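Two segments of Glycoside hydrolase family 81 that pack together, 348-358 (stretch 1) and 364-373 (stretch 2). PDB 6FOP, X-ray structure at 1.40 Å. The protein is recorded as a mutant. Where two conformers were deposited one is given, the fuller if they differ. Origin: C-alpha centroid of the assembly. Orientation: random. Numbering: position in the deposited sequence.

Stretch 1 (348-358) KLSCALPIAEQ
Stretch 2, residues 364-373: AKDRFISFMK

Two antiparallel helices pack here through interlocking apolar side chains, with no hydrogen bond between them. Their axes cross at -151° and approach to 8.8 Å, burying 546 Å² in total. Both stretches are helical throughout, with phi/psi near -60/-45. Stretch 1 is kinked where Pro354 N and Ile355 N lack the bond to the turn before; Pro354 has no NH, and Ile355 N makes only a weak bond to Ala352 O (3.0 Å). Cys351 and Ala352 depart from this, at about -85/-27, and Leu353 returns to -51/-52. The register sets Leu349 CA 5.9 Å from Phe368 CA and Ala356 CA 5.4 Å from Lys365 CA.

Two side chains fit as knobs into holes. Phe368 (chi1 m, chi2 -30°) sits among Leu349, Ala352, Leu353 and Ala356. Its CE2 lies 4.0 Å from Ala352 CB and 4.1 Å from Ala356 CB. Leu353 (t, p) sits among Lys365, Phe368, Ile369 and Met372; its CD1 is 3.5 Å from Ile369 CG1.

Leu349 (m, t) points toward stretch 2. Its CD2 meets Phe368 CD1 at 3.8 Å, and its CD1 meets Phe371 CD2 (Phe371 chi1 t, chi2 78°) at 3.8 Å. Met372 (m, t, p) places SD 4.0 Å from Leu349 CB. At the other end the backbones come near: Ala356 CB is 3.8 Å from Lys365 N and 4.2 Å from Ala364 CB. Lys365 is extended, all t. Its NZ stays 4.5 Å from Glu357 OE2, beyond a salt bridge.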

# COMPACT_ATOMS: atom_id res chain seq x y z
N LYS A 348 -4.35 -7.89 -20.03
CA LYS A 348 -3.75 -8.65 -21.13
C LYS A 348 -3.91 -7.87 -22.45
O LYS A 348 -2.93 -7.72 -23.20
CB LYS A 348 -4.40 -10.03 -21.21
CG LYS A 348 -3.81 -10.90 -22.28
CD LYS A 348 -4.20 -12.35 -22.17
CE LYS A 348 -5.63 -12.67 -22.04
NZ LYS A 348 -5.70 -14.16 -21.81
N LEU A 349 -5.12 -7.38 -22.72
CA LEU A 349 -5.33 -6.58 -23.94
C LEU A 349 -4.52 -5.27 -23.93
O LEU A 349 -3.96 -4.85 -24.95
CB LEU A 349 -6.78 -6.31 -24.20
CG LEU A 349 -7.68 -7.55 -24.35
CD1 LEU A 349 -9.05 -7.15 -24.84
CD2 LEU A 349 -7.14 -8.66 -25.19
N SER A 350 -4.49 -4.63 -22.77
CA SER A 350 -3.76 -3.37 -22.59
C SER A 350 -2.28 -3.48 -22.89
O SER A 350 -1.67 -2.52 -23.40
CB SER A 350 -3.94 -2.85 -21.17
OG SER A 350 -5.29 -2.58 -20.85
N CYS A 351 -1.71 -4.63 -22.54
CA CYS A 351 -0.30 -4.89 -22.78
C CYS A 351 -0.00 -5.36 -24.22
O CYS A 351 1.10 -5.13 -24.72
CB CYS A 351 0.24 -5.88 -21.74
SG CYS A 351 0.31 -5.22 -20.07
N ALA A 352 -0.98 -5.97 -24.89
CA ALA A 352 -0.77 -6.44 -26.27
C ALA A 352 -1.06 -5.37 -27.31
O ALA A 352 -0.51 -5.40 -28.42
CB ALA A 352 -1.63 -7.64 -26.53
N LEU A 353 -1.96 -4.44 -26.99
CA LEU A 353 -2.41 -3.42 -27.94
C LEU A 353 -1.25 -2.67 -28.63
O LEU A 353 -1.21 -2.61 -29.87
CB LEU A 353 -3.37 -2.46 -27.23
CG LEU A 353 -3.82 -1.24 -28.01
CD1 LEU A 353 -4.49 -1.61 -29.34
CD2 LEU A 353 -4.74 -0.38 -27.16
N PRO A 354 -0.30 -2.13 -27.86
CA PRO A 354 0.78 -1.39 -28.53
C PRO A 354 1.65 -2.27 -29.43
O PRO A 354 2.26 -1.75 -30.39
CB PRO A 354 1.59 -0.81 -27.37
CG PRO A 354 1.22 -1.63 -26.20
CD PRO A 354 -0.20 -2.03 -26.40
N ILE A 355 1.76 -3.56 -29.09
CA ILE A 355 2.56 -4.47 -29.90
C ILE A 355 1.88 -4.65 -31.26
O ILE A 355 2.54 -4.60 -32.32
CB ILE A 355 2.78 -5.80 -29.16
CG1 ILE A 355 3.48 -5.55 -27.82
CG2 ILE A 355 3.57 -6.78 -30.03
CD1 ILE A 355 3.54 -6.74 -26.89
N ALA A 356 0.56 -4.87 -31.26
CA ALA A 356 -0.19 -4.90 -32.51
C ALA A 356 0.03 -3.64 -33.36
O ALA A 356 0.23 -3.72 -34.59
CB ALA A 356 -1.67 -5.11 -32.28
N GLU A 357 0.01 -2.48 -32.72
CA GLU A 357 0.21 -1.22 -33.42
C GLU A 357 1.61 -1.12 -34.01
O GLU A 357 1.79 -0.74 -35.19
CB GLU A 357 -0.03 -0.04 -32.48
CG GLU A 357 -1.48 0.10 -32.06
CD GLU A 357 -1.72 1.05 -30.93
OE1 GLU A 357 -0.78 1.28 -30.16
OE2 GLU A 357 -2.88 1.51 -30.81
N GLN A 358 2.62 -1.53 -33.24
CA GLN A 358 4.03 -1.51 -33.72
C GLN A 358 4.22 -2.39 -34.96
O GLN A 358 5.02 -2.06 -35.84
CB GLN A 358 4.98 -1.98 -32.63
CG GLN A 358 5.11 -0.98 -31.49
CD GLN A 358 5.82 -1.53 -30.28
OE1 GLN A 358 6.24 -2.69 -30.23
NE2 GLN A 358 5.94 -0.71 -29.26
N ALA A 364 -5.86 -6.75 -35.57
CA ALA A 364 -5.73 -7.14 -34.15
C ALA A 364 -5.90 -5.92 -33.24
O ALA A 364 -6.60 -5.98 -32.23
CB ALA A 364 -4.39 -7.81 -33.90
N LYS A 365 -5.23 -4.81 -33.59
CA LYS A 365 -5.43 -3.53 -32.86
C LYS A 365 -6.90 -3.21 -32.69
O LYS A 365 -7.35 -2.91 -31.58
CB LYS A 365 -4.71 -2.36 -33.56
CG LYS A 365 -5.06 -0.98 -33.03
CD LYS A 365 -4.92 0.10 -34.08
CE LYS A 365 -5.21 1.48 -33.50
NZ LYS A 365 -5.09 2.50 -34.57
N ASP A 366 -7.63 -3.25 -33.79
CA ASP A 366 -9.04 -2.91 -33.76
C ASP A 366 -9.84 -3.88 -32.87
O ASP A 366 -10.75 -3.45 -32.14
CB ASP A 366 -9.63 -2.91 -35.17
CG ASP A 366 -9.18 -1.73 -36.02
OD1 ASP A 366 -8.56 -0.76 -35.53
OD2 ASP A 366 -9.45 -1.80 -37.25
N ARG A 367 -9.51 -5.18 -32.92
CA ARG A 367 -10.21 -6.14 -32.07
C ARG A 367 -9.96 -5.84 -30.57
O ARG A 367 -10.86 -5.88 -29.75
CB ARG A 367 -9.81 -7.57 -32.40
CG ARG A 367 -10.46 -8.05 -33.68
CD ARG A 367 -10.67 -9.55 -33.73
NE ARG A 367 -11.35 -10.11 -32.56
CZ ARG A 367 -11.78 -11.38 -32.46
NH1 ARG A 367 -11.62 -12.25 -33.47
NH2 ARG A 367 -12.35 -11.78 -31.34
N PHE A 368 -8.71 -5.51 -30.26
CA PHE A 368 -8.35 -5.23 -28.87
C PHE A 368 -9.03 -3.96 -28.38
O PHE A 368 -9.68 -3.98 -27.33
CB PHE A 368 -6.82 -5.09 -28.73
CG PHE A 368 -6.02 -6.34 -29.03
CD1 PHE A 368 -6.53 -7.60 -28.83
CD2 PHE A 368 -4.71 -6.23 -29.50
CE1 PHE A 368 -5.77 -8.72 -29.10
CE2 PHE A 368 -3.96 -7.37 -29.75
CZ PHE A 368 -4.51 -8.60 -29.57
N ILE A 369 -8.88 -2.86 -29.11
CA ILE A 369 -9.48 -1.55 -28.74
C ILE A 369 -10.98 -1.65 -28.65
O ILE A 369 -11.60 -1.10 -27.73
CB ILE A 369 -9.12 -0.40 -29.71
CG1 ILE A 369 -7.65 -0.06 -29.55
CG2 ILE A 369 -9.96 0.86 -29.44
CD1 ILE A 369 -7.11 0.99 -30.50
N SER A 370 -11.60 -2.32 -29.62
CA SER A 370 -13.06 -2.46 -29.64
C SER A 370 -13.56 -3.15 -28.38
O SER A 370 -14.54 -2.73 -27.76
CB SER A 370 -13.52 -3.26 -30.86
OG SER A 370 -14.92 -3.47 -30.85
N PHE A 371 -12.91 -4.25 -28.00
CA PHE A 371 -13.31 -4.98 -26.80
C PHE A 371 -13.04 -4.17 -25.53
O PHE A 371 -13.87 -4.14 -24.63
CB PHE A 371 -12.70 -6.38 -26.70
CG PHE A 371 -13.35 -7.22 -25.63
CD1 PHE A 371 -14.58 -7.81 -25.87
CD2 PHE A 371 -12.81 -7.33 -24.36
CE1 PHE A 371 -15.23 -8.55 -24.91
CE2 PHE A 371 -13.45 -8.10 -23.39
CZ PHE A 371 -14.65 -8.70 -23.66
N MET A 372 -11.89 -3.49 -25.49
CA MET A 372 -11.58 -2.66 -24.34
C MET A 372 -12.64 -1.57 -24.16
O MET A 372 -13.18 -1.38 -23.07
CB MET A 372 -10.19 -2.03 -24.49
CG MET A 372 -9.08 -3.05 -24.37
SD MET A 372 -7.49 -2.48 -25.04
CE MET A 372 -7.01 -1.27 -23.79
N LYS A 373 -12.95 -0.85 -25.24
CA LYS A 373 -13.94 0.20 -25.16
C LYS A 373 -15.32 -0.36 -24.86
O LYS A 373 -16.00 0.14 -23.96
CB LYS A 373 -13.97 1.02 -26.44
CG LYS A 373 -12.80 1.98 -26.64
CD LYS A 373 -13.00 2.81 -27.92
CE LYS A 373 -12.03 3.97 -28.04
NZ LYS A 373 -12.33 4.77 -29.26